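Local coordinates for TonB-dependent siderophore receptor (Pseudomonas aeruginosa 39016, PDB 5NEC), which probably imports iron-loaded siderophores across the outer membrane as a TonB-dependent receptor, and may thereby admit siderophore-drug conjugates, at residues His308-Trp313 with Asn334-Thr339; Lys373-Ile378 with Tyr423-Thr428; Ser457-Ala462 with Ser474-Phe479. All coordinates share one frame; numbering follows the deposited sequence.

Contact 1 (His308-Trp313 with Asn334-Thr339); sequences HQDYLW and NRVSTT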
ATOM      1  N   HIS A 308     -15.168  -4.347   8.674  1.00 51.79           N
ATOM      2  CA  HIS A 308     -15.712  -3.460   9.676  1.00 52.03           C
ATOM      3  C   HIS A 308     -14.570  -2.589  10.227  1.00 50.93           C
ATOM      4  O   HIS A 308     -13.447  -3.067  10.441  1.00 48.57           O
ATOM      5  CB  HIS A 308     -16.368  -4.267  10.798  1.00 54.07           C
ATOM      6  CG  HIS A 308     -16.999  -3.415  11.856  1.00 60.65           C
ATOM      7  ND1 HIS A 308     -18.051  -2.554  11.599  1.00 60.57           N
ATOM      8  CD2 HIS A 308     -16.710  -3.270  13.172  1.00 62.76           C
ATOM      9  CE1 HIS A 308     -18.392  -1.932  12.712  1.00 60.16           C
ATOM     10  NE2 HIS A 308     -17.601  -2.354  13.683  1.00 62.27           N
ATOM     11  N   GLN A 309     -14.855  -1.311  10.435  1.00 48.19           N
ATOM     12  CA  GLN A 309     -13.938  -0.392  11.086  1.00 48.18           C
ATOM     13  C   GLN A 309     -14.667   0.433  12.127  1.00 46.23           C
ATOM     14  O   GLN A 309     -15.738   0.972  11.875  1.00 44.95           O
ATOM     15  CB  GLN A 309     -13.307   0.525  10.065  1.00 52.13           C
ATOM     16  CG  GLN A 309     -12.274  -0.190   9.243  1.00 57.08           C
ATOM     17  CD  GLN A 309     -11.747   0.667   8.126  1.00 63.84           C
ATOM     18  OE1 GLN A 309     -12.460   1.536   7.618  1.00 67.49           O
ATOM     19  NE2 GLN A 309     -10.478   0.432   7.726  1.00 69.60           N
ATOM     20  N   ASP A 310     -14.067   0.515  13.301  1.00 45.20           N
ATOM     21  CA  ASP A 310     -14.604   1.247  14.424  1.00 44.41           C
ATOM     22  C   ASP A 310     -13.413   2.022  15.059  1.00 43.23           C
ATOM     23  O   ASP A 310     -12.612   1.448  15.841  1.00 39.40           O
ATOM     24  CB  ASP A 310     -15.285   0.250  15.371  1.00 44.01           C
ATOM     25  CG  ASP A 310     -16.046   0.913  16.498  1.00 46.07           C
ATOM     26  OD1 ASP A 310     -16.279   2.145  16.498  1.00 46.80           O
ATOM     27  OD2 ASP A 310     -16.405   0.178  17.428  1.00 49.64           O
ATOM     28  N   TYR A 311     -13.292   3.296  14.653  1.00 42.14           N
ATOM     29  CA  TYR A 311     -12.147   4.158  14.958  1.00 42.30           C
ATOM     30  C   TYR A 311     -12.604   5.410  15.700  1.00 41.89           C
ATOM     31  O   TYR A 311     -13.592   6.019  15.310  1.00 41.09           O
ATOM     32  CB  TYR A 311     -11.451   4.640  13.672  1.00 44.10           C
ATOM     33  CG  TYR A 311     -10.795   3.601  12.781  1.00 48.14           C
ATOM     34  CD1 TYR A 311     -10.718   2.251  13.142  1.00 50.30           C
ATOM     35  CD2 TYR A 311     -10.211   3.973  11.563  1.00 50.60           C
ATOM     36  CE1 TYR A 311     -10.102   1.317  12.321  1.00 51.82           C
ATOM     37  CE2 TYR A 311      -9.581   3.035  10.739  1.00 50.44           C
ATOM     38  CZ  TYR A 311      -9.534   1.716  11.125  1.00 51.58           C
ATOM     39  OH  TYR A 311      -8.932   0.765  10.345  1.00 56.10           O
ATOM     40  N   LEU A 312     -11.859   5.792  16.739  1.00 41.81           N
ATOM     41  CA  LEU A 312     -11.995   7.079  17.429  1.00 41.45           C
ATOM     42  C   LEU A 312     -10.614   7.545  17.896  1.00 41.21           C
ATOM     43  O   LEU A 312      -9.973   6.883  18.729  1.00 38.75           O
ATOM     44  CB  LEU A 312     -12.905   6.945  18.639  1.00 43.32           C
ATOM     45  CG  LEU A 312     -13.000   8.099  19.656  1.00 44.68           C
ATOM     46  CD1 LEU A 312     -13.476   9.327  18.963  1.00 45.29           C
ATOM     47  CD2 LEU A 312     -13.945   7.787  20.799  1.00 45.25           C
ATOM     48  N   TRP A 313     -10.166   8.689  17.393  1.00 40.59           N
ATOM     49  CA  TRP A 313      -8.808   9.141  17.668  1.00 41.55           C
ATOM     50  C   TRP A 313      -8.743  10.656  17.864  1.00 41.75           C
ATOM     51  O   TRP A 313      -9.720  11.370  17.623  1.00 39.69           O
ATOM     52  CB  TRP A 313      -7.858   8.659  16.561  1.00 40.98           C
ATOM     53  CG  TRP A 313      -7.943   9.397  15.275  1.00 40.47           C
ATOM     54  CD1 TRP A 313      -7.097  10.363  14.853  1.00 41.54           C
ATOM     55  CD2 TRP A 313      -8.909   9.222  14.235  1.00 40.80           C
ATOM     56  NE1 TRP A 313      -7.475  10.825  13.615  1.00 42.49           N
ATOM     57  CE2 TRP A 313      -8.581  10.133  13.200  1.00 41.99           C
ATOM     58  CE3 TRP A 313     -10.011   8.370  14.058  1.00 40.91           C
ATOM     59  CZ2 TRP A 313      -9.333  10.233  12.005  1.00 40.69           C
ATOM     60  CZ3 TRP A 313     -10.749   8.474  12.870  1.00 40.28           C
ATOM     61  CH2 TRP A 313     -10.409   9.404  11.868  1.00 39.99           C
ATOM     62  N   ASN A 334     -13.505  10.452  14.228  1.00 41.72           N
ATOM     63  CA  ASN A 334     -13.994   9.083  14.293  1.00 42.73           C
ATOM     64  C   ASN A 334     -14.596   8.603  12.994  1.00 46.97           C
ATOM     65  O   ASN A 334     -14.969   9.393  12.116  1.00 44.17           O
ATOM     66  CB  ASN A 334     -15.025   8.930  15.414  1.00 41.19           C
ATOM     67  CG  ASN A 334     -16.335   9.596  15.092  1.00 41.65           C
ATOM     68  OD1 ASN A 334     -17.127   9.079  14.310  1.00 44.11           O
ATOM     69  ND2 ASN A 334     -16.589  10.732  15.707  1.00 39.11           N
ATOM     70  N   ARG A 335     -14.696   7.281  12.899  1.00 53.03           N
ATOM     71  CA  ARG A 335     -15.387   6.633  11.802  1.00 55.79           C
ATOM     72  C   ARG A 335     -15.848   5.226  12.202  1.00 52.04           C
ATOM     73  O   ARG A 335     -15.092   4.448  12.795  1.00 47.08           O
ATOM     74  CB  ARG A 335     -14.496   6.564  10.579  1.00 63.35           C
ATOM     75  CG  ARG A 335     -15.267   6.167   9.328  1.00 73.82           C
ATOM     76  CD  ARG A 335     -14.509   6.417   8.034  1.00 81.28           C
ATOM     77  NE  ARG A 335     -13.056   6.296   8.194  1.00 86.86           N
ATOM     78  CZ  ARG A 335     -12.388   5.161   8.424  1.00 89.29           C
ATOM     79  NH1 ARG A 335     -13.014   3.988   8.555  1.00 89.68           N
ATOM     80  NH2 ARG A 335     -11.073   5.213   8.556  1.00 89.65           N
ATOM     81  N   VAL A 336     -17.112   4.943  11.909  1.00 49.17           N
ATOM     82  CA  VAL A 336     -17.666   3.608  11.998  1.00 49.49           C
ATOM     83  C   VAL A 336     -18.129   3.228  10.604  1.00 49.57           C
ATOM     84  O   VAL A 336     -18.914   3.946   9.989  1.00 50.22           O
ATOM     85  CB  VAL A 336     -18.821   3.518  12.991  1.00 47.52           C
ATOM     86  CG1 VAL A 336     -19.345   2.092  13.038  1.00 46.96           C
ATOM     87  CG2 VAL A 336     -18.344   3.996  14.370  1.00 47.99           C
ATOM     88  N   SER A 337     -17.641   2.097  10.119  1.00 48.84           N
ATOM     89  CA  SER A 337     -17.814   1.742   8.738  1.00 50.90           C
ATOM     90  C   SER A 337     -18.024   0.233   8.567  1.00 49.85           C
ATOM     91  O   SER A 337     -17.363  -0.546   9.231  1.00 49.96           O
ATOM     92  CB  SER A 337     -16.574   2.210   8.002  1.00 53.41           C
ATOM     93  OG  SER A 337     -16.614   1.895   6.631  1.00 57.36           O
ATOM     94  N   THR A 338     -18.963  -0.170   7.708  1.00 48.52           N
ATOM     95  CA  THR A 338     -19.086  -1.576   7.287  1.00 48.84           C
ATOM     96  C   THR A 338     -19.165  -1.632   5.789  1.00 48.34           C
ATOM     97  O   THR A 338     -19.896  -0.860   5.192  1.00 48.71           O
ATOM     98  CB  THR A 338     -20.324  -2.295   7.870  1.00 50.51           C
ATOM     99  OG1 THR A 338     -20.233  -2.296   9.289  1.00 51.63           O
ATOM    100  CG2 THR A 338     -20.395  -3.767   7.413  1.00 51.29           C
ATOM    101  N   THR A 339     -18.424  -2.548   5.184  1.00 47.52           N
ATOM    102  CA  THR A 339     -18.427  -2.693   3.738  1.00 50.78           C
ATOM    103  C   THR A 339     -18.526  -4.163   3.357  1.00 50.52           C
ATOM    104  O   THR A 339     -17.892  -5.017   3.962  1.00 52.57           O
ATOM    105  CB  THR A 339     -17.172  -2.054   3.091  1.00 53.96           C
ATOM    106  OG1 THR A 339     -17.115  -0.669   3.437  1.00 57.89           O
ATOM    107  CG2 THR A 339     -17.227  -2.122   1.598  1.00 55.53           C
TER
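Gln309 and Tyr311 pair with Ser337 and Arg335 through backbone hydrogen bonds, the framework on which the side chains of this antiparallel hairpin are laid out. The axes of the two segments approach to 4.6 Å. Each hydrogen-bonded pair closes a two-bond ring, with Ser337 N reaching Gln309 O at 2.8 Å and Tyr311 N reaching Arg335 O at 2.8 Å.

Polar side chains add bonds on both faces. On the face of Tyr311 and Arg335, the guanidinium NH1 meets Gln309 OE1 at 2.7 Å, near the guanidinium plane, but the N-H points poorly at the oxygen (126°), so the bond is weak despite its length. On the other face His308 ND1 and Thr338 OG1 share a hydrogen bond of 3.2 Å at the edge of the imidazole. The histidine CG stands anti to its backbone N (chi1 -178°), beside the carbonyl carbon.

Van der Waals contacts fill in between. The side chains of Arg335 and Tyr311 lie side by side, Arg335 NH2 3.4 Å from Tyr311 CD2, with ring and guanidinium planes 66° apart. Trp313 brings CZ3 to 3.6 Å from Asn334 CA. Val336 CG2 lies beside Asp310 OD1, an oxygen whose bond to Tyr377 OH is modelled doubtfully short.

Strands 296-316 and 327-354 are consecutive barrel staves. Strand 276-291 flanks the first and strand 357-379 the second, while Tyr311 and Trp313 touch Pro90 of the plug domain, consistent with their face lining the barrel interior.

Contact 2 (Lys373-Ile378 with Tyr423-Thr428); sequences KRDGYI and YAPLNT
Asp375 grips the start of segment 423-428 with both carboxylate oxygens, and this is the tight part of the contact. OD1 accepts the N-H of Ala424 at 2.8 Å, on the syn side but 27° out of the carboxylate plane. OD2 takes the N-H of Tyr423 at 2.9 Å through its syn lone pair. Two successive backbone amides are thus held by one buried side chain, whose CG lies anti to the backbone N (chi1 -159°), beside the carbonyl carbon, from where the two oxygens reach the amides. The same OD2 forms a salt bridge with Arg421 NE, so a positive charge lies beside the buried carboxylate and would be expected to favour its ionised form. Pro425, which has no N-H to offer, packs instead: its CB comes within 3.4 Å of Arg374 O.

From there the two chains become regular antiparallel partners. Arg374 and Leu426 form a hydrogen-bonded pair, in which Arg374 N points almost straight at Leu426 O (2.8 Å, 178°) and Leu426 N returns to Arg374 O.

The side chains around this backbone are looser and lie at the surface. Arg374 NH2 merely touches Leu426 CD2 at 3.8 Å, and the two side chains cross at a slant. On the other face Asn427 OD1 rests 3.4 Å from the aliphatic CG of Lys373, whereas the ammonium end leads away. At the Asp375 end the Tyr423 ring stays clear, its CD1 4.3 Å from Asp375 OD2.

The carboxylate grip sits where the loop leads into strand 426-444. That strand joins strand 357-379 in the barrel wall and is flanked on its other side by strand 447-464, whose Ala462 meets Leu426. Strand 327-354 lies beyond strand 357-379, bonded to it by Val336 and Asp375 backbones.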
ATOM      1  N   LYS A 373     -21.768   1.222   4.573  1.00 48.15           N
ATOM      2  CA  LYS A 373     -22.523   1.925   5.590  1.00 49.73           C
ATOM      3  C   LYS A 373     -21.539   2.775   6.360  1.00 47.74           C
ATOM      4  O   LYS A 373     -20.681   2.224   7.024  1.00 45.96           O
ATOM      5  CB  LYS A 373     -23.197   0.923   6.520  1.00 51.33           C
ATOM      6  CG  LYS A 373     -24.117  -0.020   5.778  1.00 55.99           C
ATOM      7  CD  LYS A 373     -24.958  -0.871   6.736  1.00 60.21           C
ATOM      8  CE  LYS A 373     -26.268  -1.352   6.091  1.00 63.83           C
ATOM      9  NZ  LYS A 373     -26.248  -2.808   5.748  1.00 65.90           N
ATOM     10  N   ARG A 374     -21.657   4.101   6.255  1.00 48.36           N
ATOM     11  CA  ARG A 374     -20.798   5.028   7.012  1.00 49.58           C
ATOM     12  C   ARG A 374     -21.581   5.699   8.147  1.00 46.37           C
ATOM     13  O   ARG A 374     -22.559   6.379   7.906  1.00 46.41           O
ATOM     14  CB  ARG A 374     -20.140   6.073   6.090  1.00 55.65           C
ATOM     15  CG  ARG A 374     -19.035   6.883   6.812  1.00 64.99           C
ATOM     16  CD  ARG A 374     -18.294   7.948   6.000  1.00 71.40           C
ATOM     17  NE  ARG A 374     -19.183   8.924   5.342  1.00 76.85           N
ATOM     18  CZ  ARG A 374     -19.718  10.021   5.894  1.00 80.21           C
ATOM     19  NH1 ARG A 374     -19.494  10.347   7.169  1.00 83.41           N
ATOM     20  NH2 ARG A 374     -20.510  10.805   5.152  1.00 82.26           N
ATOM     21  N   ASP A 375     -21.155   5.489   9.387  1.00 45.09           N
ATOM     22  CA  ASP A 375     -21.752   6.144  10.558  1.00 44.37           C
ATOM     23  C   ASP A 375     -20.619   6.811  11.367  1.00 41.86           C
ATOM     24  O   ASP A 375     -19.549   7.020  10.844  1.00 41.45           O
ATOM     25  CB  ASP A 375     -22.548   5.114  11.382  1.00 44.24           C
ATOM     26  CG  ASP A 375     -23.616   5.770  12.305  1.00 44.83           C
ATOM     27  OD1 ASP A 375     -24.411   6.599  11.821  1.00 46.68           O
ATOM     28  OD2 ASP A 375     -23.658   5.458  13.525  1.00 42.77           O
ATOM     29  N   GLY A 376     -20.861   7.176  12.617  1.00 42.59           N
ATOM     30  CA  GLY A 376     -19.846   7.751  13.474  1.00 42.55           C
ATOM     31  C   GLY A 376     -20.333   7.887  14.903  1.00 42.90           C
ATOM     32  O   GLY A 376     -21.320   7.270  15.277  1.00 42.14           O
ATOM     33  N   TYR A 377     -19.628   8.696  15.690  1.00 41.28           N
ATOM     34  CA  TYR A 377     -19.952   8.974  17.078  1.00 41.46           C
ATOM     35  C   TYR A 377     -20.209  10.473  17.254  1.00 41.98           C
ATOM     36  O   TYR A 377     -19.756  11.266  16.459  1.00 42.12           O
ATOM     37  CB  TYR A 377     -18.795   8.578  18.001  1.00 41.29           C
ATOM     38  CG  TYR A 377     -18.497   7.108  18.075  1.00 40.37           C
ATOM     39  CD1 TYR A 377     -19.201   6.268  18.953  1.00 41.09           C
ATOM     40  CD2 TYR A 377     -17.500   6.541  17.289  1.00 41.34           C
ATOM     41  CE1 TYR A 377     -18.933   4.906  19.032  1.00 40.18           C
ATOM     42  CE2 TYR A 377     -17.222   5.181  17.356  1.00 42.41           C
ATOM     43  CZ  TYR A 377     -17.945   4.368  18.223  1.00 41.94           C
ATOM     44  OH  TYR A 377     -17.641   3.033  18.292  1.00 42.17           O
ATOM     45  N   ILE A 378     -20.965  10.831  18.285  1.00 42.84           N
ATOM     46  CA  ILE A 378     -21.162  12.189  18.731  1.00 41.53           C
ATOM     47  C   ILE A 378     -20.432  12.276  20.052  1.00 40.04           C
ATOM     48  O   ILE A 378     -20.717  11.502  20.953  1.00 39.08           O
ATOM     49  CB  ILE A 378     -22.665  12.485  18.975  1.00 45.06           C
ATOM     50  CG1 ILE A 378     -23.468  12.376  17.681  1.00 47.95           C
ATOM     51  CG2 ILE A 378     -22.879  13.853  19.624  1.00 44.76           C
ATOM     52  CD1 ILE A 378     -24.898  11.960  17.961  1.00 49.62           C
ATOM     53  N   TYR A 423     -25.971   6.587  14.763  1.00 43.59           N
ATOM     54  CA  TYR A 423     -26.966   5.677  14.236  1.00 42.26           C
ATOM     55  C   TYR A 423     -27.806   6.322  13.129  1.00 41.66           C
ATOM     56  O   TYR A 423     -28.993   6.103  13.035  1.00 41.56           O
ATOM     57  CB  TYR A 423     -27.818   5.127  15.373  1.00 41.42           C
ATOM     58  CG  TYR A 423     -27.129   4.077  16.222  1.00 40.34           C
ATOM     59  CD1 TYR A 423     -26.478   2.972  15.628  1.00 39.46           C
ATOM     60  CD2 TYR A 423     -27.140   4.158  17.628  1.00 38.68           C
ATOM     61  CE1 TYR A 423     -25.860   2.004  16.406  1.00 38.67           C
ATOM     62  CE2 TYR A 423     -26.524   3.184  18.411  1.00 37.81           C
ATOM     63  CZ  TYR A 423     -25.901   2.113  17.790  1.00 38.43           C
ATOM     64  OH  TYR A 423     -25.287   1.141  18.518  1.00 40.63           O
ATOM     65  N   ALA A 424     -27.142   7.108  12.280  1.00 41.56           N
ATOM     66  CA  ALA A 424     -27.782   7.841  11.199  1.00 40.69           C
ATOM     67  C   ALA A 424     -26.844   7.791  10.004  1.00 39.73           C
ATOM     68  O   ALA A 424     -26.278   8.796   9.607  1.00 40.98           O
ATOM     69  CB  ALA A 424     -28.058   9.277  11.638  1.00 40.64           C
ATOM     70  N   PRO A 425     -26.682   6.597   9.415  1.00 38.08           N
ATOM     71  CA  PRO A 425     -25.614   6.368   8.464  1.00 37.37           C
ATOM     72  C   PRO A 425     -25.857   6.861   7.038  1.00 36.31           C
ATOM     73  O   PRO A 425     -26.989   7.078   6.654  1.00 34.98           O
ATOM     74  CB  PRO A 425     -25.511   4.840   8.446  1.00 37.72           C
ATOM     75  CG  PRO A 425     -26.893   4.395   8.685  1.00 37.60           C
ATOM     76  CD  PRO A 425     -27.520   5.397   9.591  1.00 37.92           C
ATOM     77  N   LEU A 426     -24.778   6.995   6.271  1.00 36.37           N
ATOM     78  CA  LEU A 426     -24.873   7.114   4.820  1.00 38.73           C
ATOM     79  C   LEU A 426     -24.673   5.704   4.279  1.00 38.37           C
ATOM     80  O   LEU A 426     -23.615   5.102   4.509  1.00 38.84           O
ATOM     81  CB  LEU A 426     -23.808   8.063   4.259  1.00 40.01           C
ATOM     82  CG  LEU A 426     -23.624   8.141   2.738  1.00 41.16           C
ATOM     83  CD1 LEU A 426     -24.881   8.668   2.059  1.00 42.06           C
ATOM     84  CD2 LEU A 426     -22.434   9.055   2.440  1.00 41.87           C
ATOM     85  N   ASN A 427     -25.692   5.180   3.596  1.00 37.46           N
ATOM     86  CA  ASN A 427     -25.683   3.827   3.059  1.00 38.46           C
ATOM     87  C   ASN A 427     -25.625   3.881   1.550  1.00 39.13           C
ATOM     88  O   ASN A 427     -26.496   4.462   0.929  1.00 40.49           O
ATOM     89  CB  ASN A 427     -26.953   3.082   3.448  1.00 38.21           C
ATOM     90  CG  ASN A 427     -27.039   2.794   4.930  1.00 39.14           C
ATOM     91  OD1 ASN A 427     -26.041   2.783   5.658  1.00 39.73           O
ATOM     92  ND2 ASN A 427     -28.254   2.569   5.393  1.00 39.46           N
ATOM     93  N   THR A 428     -24.627   3.246   0.962  1.00 39.45           N
ATOM     94  CA  THR A 428     -24.404   3.302  -0.466  1.00 42.66           C
ATOM     95  C   THR A 428     -24.357   1.897  -1.074  1.00 44.91           C
ATOM     96  O   THR A 428     -23.685   1.017  -0.542  1.00 43.72           O
ATOM     97  CB  THR A 428     -23.071   4.014  -0.762  1.00 43.70           C
ATOM     98  OG1 THR A 428     -22.999   5.239  -0.007  1.00 43.85           O
ATOM     99  CG2 THR A 428     -22.930   4.303  -2.267  1.00 43.92           C
TER

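Contact 3 (Ser457-Ala462 with Ser474-Phe479); sequences SFETTA and SDKSSF
Phe458 and Ser477 face each other in a beta hairpin of the barrel wall, made by strands 447-464 and 471-488, and they bury more area here than any other residues of the two segments. They form a hydrogen-bonded antiparallel pair: Phe458 N donates to Ser477 O at 2.9 Å, and Ser477 N returns to Phe458 O at 3.1 Å. The strand segments run antiparallel at 163°, so they are slightly twisted against each other.

On the face of this pair the side chains touch lightly. With OG between its backbone N and carbonyl carbon (chi1 48°), the Ser477 hydroxyl lies in the plane of the phenyl ring at its edge, 3.8 Å from Phe458 CD2, rather than over a face. The ring itself leads away from Ser477, lies at the surface, and reaches Thr432 on the preceding strand.

Thr460 and Asp475, two residues on, repeat the hydrogen-bonded pattern. Their side chains lie side by side on the same face as Phe458, with Thr460 OG1 3.7 Å from Asp475 CB, so the threonine oxygen meets the aspartate's methylene.

The opposite face carries Glu459 alongside Lys476. Both chains extend in the same direction, yet Glu459 OE1 remains 4.5 Å from Lys476 NZ, beyond a salt bridge; any electrostatic attraction would act at longer range, while the closer touch is OE1 against the lysine CE. Further along that face the hairpin gains one side-chain hydrogen bond, between Thr461 OG1 and Ser474 OG, at 3.0 Å.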
ATOM      1  N   SER A 457     -18.819   0.371 -16.455  1.00 63.91           N
ATOM      2  CA  SER A 457     -20.139   0.950 -16.267  1.00 62.73           C
ATOM      3  C   SER A 457     -20.470   0.878 -14.771  1.00 61.28           C
ATOM      4  O   SER A 457     -20.273  -0.156 -14.146  1.00 58.48           O
ATOM      5  CB  SER A 457     -21.135   0.171 -17.111  1.00 61.88           C
ATOM      6  OG  SER A 457     -22.446   0.620 -16.901  1.00 64.26           O
ATOM      7  N   PHE A 458     -20.953   1.987 -14.216  1.00 62.89           N
ATOM      8  CA  PHE A 458     -21.095   2.177 -12.761  1.00 64.66           C
ATOM      9  C   PHE A 458     -22.522   2.672 -12.417  1.00 61.30           C
ATOM     10  O   PHE A 458     -23.030   3.550 -13.094  1.00 60.06           O
ATOM     11  CB  PHE A 458     -20.017   3.186 -12.328  1.00 68.37           C
ATOM     12  CG  PHE A 458     -19.803   3.291 -10.843  1.00 74.83           C
ATOM     13  CD1 PHE A 458     -19.549   2.152 -10.071  1.00 80.70           C
ATOM     14  CD2 PHE A 458     -19.792   4.542 -10.208  1.00 78.22           C
ATOM     15  CE1 PHE A 458     -19.321   2.244  -8.689  1.00 82.45           C
ATOM     16  CE2 PHE A 458     -19.565   4.643  -8.834  1.00 80.72           C
ATOM     17  CZ  PHE A 458     -19.324   3.493  -8.074  1.00 81.93           C
ATOM     18  N   GLU A 459     -23.177   2.070 -11.419  1.00 59.87           N
ATOM     19  CA  GLU A 459     -24.481   2.547 -10.889  1.00 59.46           C
ATOM     20  C   GLU A 459     -24.400   2.606  -9.386  1.00 56.62           C
ATOM     21  O   GLU A 459     -24.040   1.605  -8.794  1.00 55.60           O
ATOM     22  CB  GLU A 459     -25.621   1.579 -11.198  1.00 62.04           C
ATOM     23  CG  GLU A 459     -25.919   1.347 -12.659  1.00 67.00           C
ATOM     24  CD  GLU A 459     -27.241   0.596 -12.878  1.00 72.32           C
ATOM     25  OE1 GLU A 459     -28.255   0.937 -12.223  1.00 77.93           O
ATOM     26  OE2 GLU A 459     -27.273  -0.339 -13.710  1.00 75.29           O
ATOM     27  N   THR A 460     -24.734   3.746  -8.766  1.00 55.99           N
ATOM     28  CA  THR A 460     -24.805   3.853  -7.292  1.00 54.41           C
ATOM     29  C   THR A 460     -26.106   4.462  -6.803  1.00 52.14           C
ATOM     30  O   THR A 460     -26.699   5.288  -7.466  1.00 50.86           O
ATOM     31  CB  THR A 460     -23.650   4.678  -6.653  1.00 56.67           C
ATOM     32  OG1 THR A 460     -23.665   6.008  -7.170  1.00 59.75           O
ATOM     33  CG2 THR A 460     -22.304   4.053  -6.918  1.00 57.36           C
ATOM     34  N   THR A 461     -26.518   4.046  -5.610  1.00 51.38           N
ATOM     35  CA  THR A 461     -27.625   4.643  -4.888  1.00 50.21           C
ATOM     36  C   THR A 461     -27.147   4.902  -3.486  1.00 47.74           C
ATOM     37  O   THR A 461     -26.642   4.004  -2.846  1.00 47.18           O
ATOM     38  CB  THR A 461     -28.831   3.700  -4.875  1.00 51.18           C
ATOM     39  OG1 THR A 461     -29.307   3.566  -6.213  1.00 54.68           O
ATOM     40  CG2 THR A 461     -29.965   4.235  -4.021  1.00 51.99           C
ATOM     41  N   ALA A 462     -27.301   6.131  -3.019  1.00 47.20           N
ATOM     42  CA  ALA A 462     -26.867   6.527  -1.677  1.00 46.32           C
ATOM     43  C   ALA A 462     -28.091   6.981  -0.902  1.00 46.73           C
ATOM     44  O   ALA A 462     -28.850   7.835  -1.378  1.00 48.42           O
ATOM     45  CB  ALA A 462     -25.845   7.652  -1.749  1.00 44.41           C
ATOM     46  N   SER A 474     -29.343   8.728  -6.817  1.00 55.73           N
ATOM     47  CA  SER A 474     -28.716   7.776  -7.731  1.00 59.86           C
ATOM     48  C   SER A 474     -27.781   8.451  -8.718  1.00 62.79           C
ATOM     49  O   SER A 474     -27.901   9.634  -9.006  1.00 64.76           O
ATOM     50  CB  SER A 474     -29.770   7.010  -8.509  1.00 60.39           C
ATOM     51  OG  SER A 474     -30.347   6.027  -7.676  1.00 63.37           O
ATOM     52  N   ASP A 475     -26.853   7.669  -9.240  1.00 67.70           N
ATOM     53  CA  ASP A 475     -25.888   8.146 -10.205  1.00 70.94           C
ATOM     54  C   ASP A 475     -25.472   7.008 -11.138  1.00 70.61           C
ATOM     55  O   ASP A 475     -25.379   5.865 -10.715  1.00 69.27           O
ATOM     56  CB  ASP A 475     -24.687   8.730  -9.472  1.00 73.50           C
ATOM     57  CG  ASP A 475     -23.843   9.626 -10.351  1.00 80.27           C
ATOM     58  OD1 ASP A 475     -24.403  10.317 -11.237  1.00 84.01           O
ATOM     59  OD2 ASP A 475     -22.605   9.644 -10.149  1.00 86.47           O
ATOM     60  N   LYS A 476     -25.270   7.350 -12.411  1.00 72.99           N
ATOM     61  CA  LYS A 476     -24.834   6.416 -13.460  1.00 72.90           C
ATOM     62  C   LYS A 476     -23.677   7.050 -14.199  1.00 71.82           C
ATOM     63  O   LYS A 476     -23.710   8.235 -14.485  1.00 74.67           O
ATOM     64  CB  LYS A 476     -25.951   6.130 -14.469  1.00 74.85           C
ATOM     65  CG  LYS A 476     -26.983   5.149 -13.965  1.00 78.85           C
ATOM     66  CD  LYS A 476     -27.967   4.704 -15.029  1.00 81.43           C
ATOM     67  CE  LYS A 476     -29.091   3.882 -14.391  1.00 83.71           C
ATOM     68  NZ  LYS A 476     -30.185   3.515 -15.342  1.00 84.98           N
ATOM     69  N   SER A 477     -22.662   6.260 -14.521  1.00 70.23           N
ATOM     70  CA  SER A 477     -21.527   6.755 -15.283  1.00 70.44           C
ATOM     71  C   SER A 477     -20.766   5.613 -15.953  1.00 73.45           C
ATOM     72  O   SER A 477     -21.033   4.428 -15.708  1.00 72.95           O
ATOM     73  CB  SER A 477     -20.606   7.576 -14.378  1.00 68.08           C
ATOM     74  OG  SER A 477     -20.332   6.887 -13.177  1.00 68.99           O
ATOM     75  N   SER A 478     -19.830   5.986 -16.823  1.00 74.22           N
ATOM     76  CA  SER A 478     -18.917   5.029 -17.414  1.00 74.83           C
ATOM     77  C   SER A 478     -17.527   5.603 -17.593  1.00 76.01           C
ATOM     78  O   SER A 478     -17.312   6.801 -17.487  1.00 75.28           O
ATOM     79  CB  SER A 478     -19.476   4.481 -18.720  1.00 72.35           C
ATOM     80  OG  SER A 478     -19.913   5.523 -19.545  1.00 72.78           O
ATOM     81  N   PHE A 479     -16.588   4.701 -17.823  1.00 80.54           N
ATOM     82  CA  PHE A 479     -15.176   5.021 -17.890  1.00 83.70           C
ATOM     83  C   PHE A 479     -14.581   4.232 -19.073  1.00 83.41           C
ATOM     84  O   PHE A 479     -14.572   3.007 -19.058  1.00 83.97           O
ATOM     85  CB  PHE A 479     -14.534   4.658 -16.544  1.00 85.94           C
ATOM     86  CG  PHE A 479     -13.141   5.190 -16.363  1.00 94.76           C
ATOM     87  CD1 PHE A 479     -12.916   6.560 -16.167  1.00 99.62           C
ATOM     88  CD2 PHE A 479     -12.035   4.321 -16.374  1.00 98.83           C
ATOM     89  CE1 PHE A 479     -11.622   7.048 -15.985  1.00102.13           C
ATOM     90  CE2 PHE A 479     -10.741   4.807 -16.197  1.00 98.88           C
ATOM     91  CZ  PHE A 479     -10.536   6.171 -15.995  1.00100.70           C
TER

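All three contacts join antiparallel staves of one barrel wall, but burial falls from the first to the others. Contact 1 is partly buried and touches the plug; contacts 2 and 3 lie at the surface, the third without a buried residue. Contacts 1 and 2 are direct neighbours, centres 9 Å apart, because strands 327-354 and 357-379 are adjacent. The touches between contacts 2 and 3 are packing, across strands 426-444 and 447-464, whereas contacts 1 and 3 do not meet. The chemistry differs as well: aromatic rings and a guanidinium in contact 1, an aspartate carboxylate on loop amides in contact 2, and a surface phenylalanine, small hydroxyls and a loosely placed Glu-Lys pair in contact 3.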